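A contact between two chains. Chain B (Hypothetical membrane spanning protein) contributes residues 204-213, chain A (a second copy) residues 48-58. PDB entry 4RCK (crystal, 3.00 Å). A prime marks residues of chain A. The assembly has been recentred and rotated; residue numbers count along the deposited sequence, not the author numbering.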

# COMPACT_ATOMS: atom_id res chain seq x y z
N ASN B 204 -8.74 -16.01 -29.00
CA ASN B 204 -7.42 -16.62 -29.10
C ASN B 204 -6.40 -15.87 -28.26
O ASN B 204 -6.68 -14.76 -27.77
CB ASN B 204 -6.98 -16.69 -30.57
CG ASN B 204 -5.98 -15.61 -30.93
OD1 ASN B 204 -4.78 -15.85 -30.95
ND2 ASN B 204 -6.48 -14.42 -31.23
N ALA B 205 -5.23 -16.47 -28.07
CA ALA B 205 -4.19 -15.94 -27.18
C ALA B 205 -3.69 -14.56 -27.59
O ALA B 205 -3.50 -13.69 -26.73
CB ALA B 205 -3.03 -16.92 -27.10
N ASP B 206 -3.45 -14.37 -28.88
CA ASP B 206 -3.07 -13.07 -29.42
C ASP B 206 -4.10 -12.01 -29.05
O ASP B 206 -3.76 -10.94 -28.55
CB ASP B 206 -2.92 -13.13 -30.94
CG ASP B 206 -1.63 -13.79 -31.38
OD1 ASP B 206 -0.69 -13.89 -30.56
OD2 ASP B 206 -1.55 -14.20 -32.56
N GLU B 207 -5.37 -12.34 -29.30
CA GLU B 207 -6.49 -11.46 -28.97
C GLU B 207 -6.52 -11.17 -27.47
O GLU B 207 -6.76 -10.05 -27.05
CB GLU B 207 -7.80 -12.11 -29.42
CG GLU B 207 -8.99 -11.17 -29.47
CD GLU B 207 -10.04 -11.64 -30.46
OE1 GLU B 207 -11.23 -11.36 -30.24
OE2 GLU B 207 -9.67 -12.28 -31.47
N LEU B 208 -6.24 -12.20 -26.68
CA LEU B 208 -6.28 -12.11 -25.22
C LEU B 208 -5.21 -11.17 -24.65
O LEU B 208 -5.47 -10.43 -23.71
CB LEU B 208 -6.12 -13.51 -24.61
CG LEU B 208 -5.96 -13.61 -23.09
CD1 LEU B 208 -7.22 -13.16 -22.36
CD2 LEU B 208 -5.58 -15.02 -22.69
N ALA B 209 -4.01 -11.21 -25.23
CA ALA B 209 -2.93 -10.35 -24.77
C ALA B 209 -3.26 -8.88 -25.04
O ALA B 209 -3.00 -8.01 -24.22
CB ALA B 209 -1.62 -10.73 -25.45
N GLU B 210 -3.85 -8.63 -26.21
CA GLU B 210 -4.22 -7.27 -26.61
C GLU B 210 -5.22 -6.64 -25.66
O GLU B 210 -5.11 -5.46 -25.32
CB GLU B 210 -4.81 -7.27 -28.02
CG GLU B 210 -5.05 -5.88 -28.58
CD GLU B 210 -6.15 -5.83 -29.61
OE1 GLU B 210 -7.10 -6.64 -29.52
OE2 GLU B 210 -6.08 -4.98 -30.52
N ILE B 211 -6.21 -7.43 -25.24
CA ILE B 211 -7.18 -6.98 -24.25
C ILE B 211 -6.45 -6.47 -23.01
O ILE B 211 -6.54 -5.29 -22.68
CB ILE B 211 -8.17 -8.10 -23.90
CG1 ILE B 211 -9.18 -8.28 -25.04
CG2 ILE B 211 -8.87 -7.79 -22.59
CD1 ILE B 211 -9.59 -9.72 -25.29
N TYR B 212 -5.68 -7.33 -22.36
CA TYR B 212 -4.96 -6.95 -21.15
C TYR B 212 -3.92 -5.85 -21.37
O TYR B 212 -3.71 -5.00 -20.51
CB TYR B 212 -4.30 -8.17 -20.52
CG TYR B 212 -5.22 -8.91 -19.60
CD1 TYR B 212 -5.36 -8.52 -18.27
CD2 TYR B 212 -5.97 -9.99 -20.04
CE1 TYR B 212 -6.21 -9.19 -17.42
CE2 TYR B 212 -6.82 -10.67 -19.19
CZ TYR B 212 -6.94 -10.27 -17.88
OH TYR B 212 -7.78 -10.94 -17.04
N GLN B 213 -3.27 -5.88 -22.53
CA GLN B 213 -2.39 -4.79 -22.93
C GLN B 213 -3.20 -3.49 -22.99
O GLN B 213 -2.73 -2.43 -22.57
CB GLN B 213 -1.73 -5.08 -24.28
CG GLN B 213 -0.73 -4.02 -24.73
CD GLN B 213 -0.26 -4.23 -26.15
OE1 GLN B 213 -0.96 -4.81 -26.98
NE2 GLN B 213 0.95 -3.76 -26.45
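Chain A (48-58) TAVKQVVSDFI

Chain A lays a stretch of a longer helix, Thr48′ to Ile58′, along the helix of chain B that starts at Ala205 just after the N-cap Asn204. The two run the same way, crossing at -28° with axes 9.5 Å apart at closest approach. The nearest CA pairs step four then three residues along chain B but four and four along chain A: the CA atoms of Ala205 and Ala49′ lie 6.1 Å apart, those of Ala209 and Val53′ 5.5 Å, those of Tyr212 and Phe57′ 6.5 Å.

The central bump is Val53′, chi1 t, a knob set in a hollow made by Ala205, Leu208, Ala209 and Tyr212. Val53′ CG2 reaches the backbone at Ala209, 3.8 Å from its CA, and also lies 3.7 Å from Leu208 CD2, while Val53′ CG1 approaches Tyr212 CD2 at 3.5 Å. Leu208 (t, p) answers from chain B, its CD2 4.0 Å from Ala49′ CB and 3.8 Å from Ala49′ O.

Further along, Tyr212, chi1 m, is the broad filler. Val54′ CG2 covers one ring face, 3.9 Å from Tyr212 CZ, and the tyrosine edge meets the face of Phe57′, with planes at 67° and Tyr212 CD1 3.8 Å from Phe57′ CD1. No hydrogen bond links the two stretches; apolar shape carries this contact.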

# COMPACT_ATOMS: atom_id res chain seq x y z
N THR A 48 -3.87 -22.07 -19.34
CA THR A 48 -2.48 -21.86 -19.71
C THR A 48 -2.29 -20.50 -20.36
O THR A 48 -1.36 -19.76 -20.02
CB THR A 48 -1.98 -22.95 -20.68
OG1 THR A 48 -2.20 -24.24 -20.10
CG2 THR A 48 -0.50 -22.76 -20.96
N ALA A 49 -3.17 -20.17 -21.30
CA ALA A 49 -3.12 -18.87 -21.98
C ALA A 49 -3.30 -17.74 -20.97
O ALA A 49 -2.62 -16.72 -21.04
CB ALA A 49 -4.19 -18.80 -23.06
N VAL A 50 -4.23 -17.94 -20.04
CA VAL A 50 -4.50 -16.96 -19.00
C VAL A 50 -3.28 -16.75 -18.10
O VAL A 50 -2.90 -15.61 -17.83
CB VAL A 50 -5.69 -17.38 -18.14
CG1 VAL A 50 -5.80 -16.51 -16.90
CG2 VAL A 50 -6.97 -17.33 -18.96
N LYS A 51 -2.69 -17.84 -17.64
CA LYS A 51 -1.48 -17.79 -16.83
C LYS A 51 -0.42 -16.94 -17.51
O LYS A 51 0.19 -16.08 -16.88
CB LYS A 51 -0.93 -19.19 -16.57
CG LYS A 51 -1.70 -19.99 -15.55
CD LYS A 51 -1.03 -21.33 -15.30
CE LYS A 51 -1.78 -22.14 -14.26
NZ LYS A 51 -1.08 -23.41 -13.94
N GLN A 52 -0.23 -17.17 -18.80
CA GLN A 52 0.74 -16.41 -19.59
C GLN A 52 0.42 -14.92 -19.60
O GLN A 52 1.18 -14.11 -19.06
CB GLN A 52 0.78 -16.93 -21.02
CG GLN A 52 1.85 -16.30 -21.88
CD GLN A 52 3.22 -16.86 -21.60
OE1 GLN A 52 3.39 -18.07 -21.47
NE2 GLN A 52 4.22 -15.99 -21.49
N VAL A 53 -0.71 -14.57 -20.21
CA VAL A 53 -1.10 -13.17 -20.41
C VAL A 53 -1.20 -12.37 -19.11
O VAL A 53 -0.65 -11.27 -19.01
CB VAL A 53 -2.46 -13.09 -21.15
CG1 VAL A 53 -3.09 -11.72 -20.98
CG2 VAL A 53 -2.27 -13.42 -22.63
N VAL A 54 -1.89 -12.92 -18.11
CA VAL A 54 -2.09 -12.21 -16.85
C VAL A 54 -0.77 -12.02 -16.10
O VAL A 54 -0.54 -10.97 -15.50
CB VAL A 54 -3.09 -12.96 -15.94
CG1 VAL A 54 -3.24 -12.26 -14.60
CG2 VAL A 54 -4.45 -13.06 -16.63
N SER A 55 0.11 -13.02 -16.15
CA SER A 55 1.43 -12.91 -15.53
C SER A 55 2.24 -11.78 -16.16
O SER A 55 2.85 -10.98 -15.45
CB SER A 55 2.19 -14.23 -15.65
OG SER A 55 3.42 -14.06 -16.34
N ASP A 56 2.23 -11.72 -17.49
CA ASP A 56 2.88 -10.63 -18.22
C ASP A 56 2.26 -9.28 -17.86
O ASP A 56 2.98 -8.28 -17.71
CB ASP A 56 2.76 -10.87 -19.73
CG ASP A 56 3.70 -11.95 -20.23
OD1 ASP A 56 4.35 -12.62 -19.40
OD2 ASP A 56 3.77 -12.14 -21.47
N PHE A 57 0.94 -9.25 -17.73
CA PHE A 57 0.20 -8.06 -17.32
C PHE A 57 0.69 -7.53 -15.99
O PHE A 57 0.85 -6.32 -15.80
CB PHE A 57 -1.29 -8.36 -17.24
CG PHE A 57 -2.10 -7.27 -16.58
CD1 PHE A 57 -2.53 -6.18 -17.31
CD2 PHE A 57 -2.44 -7.35 -15.24
CE1 PHE A 57 -3.27 -5.18 -16.72
CE2 PHE A 57 -3.18 -6.35 -14.64
CZ PHE A 57 -3.59 -5.27 -15.38
N ILE A 58 0.91 -8.46 -15.06
CA ILE A 58 1.35 -8.17 -13.71
C ILE A 58 2.72 -7.49 -13.70
O ILE A 58 2.93 -6.51 -12.98
CB ILE A 58 1.41 -9.47 -12.87
CG1 ILE A 58 0.01 -10.06 -12.69
CG2 ILE A 58 2.02 -9.21 -11.53
CD1 ILE A 58 -0.03 -11.28 -11.79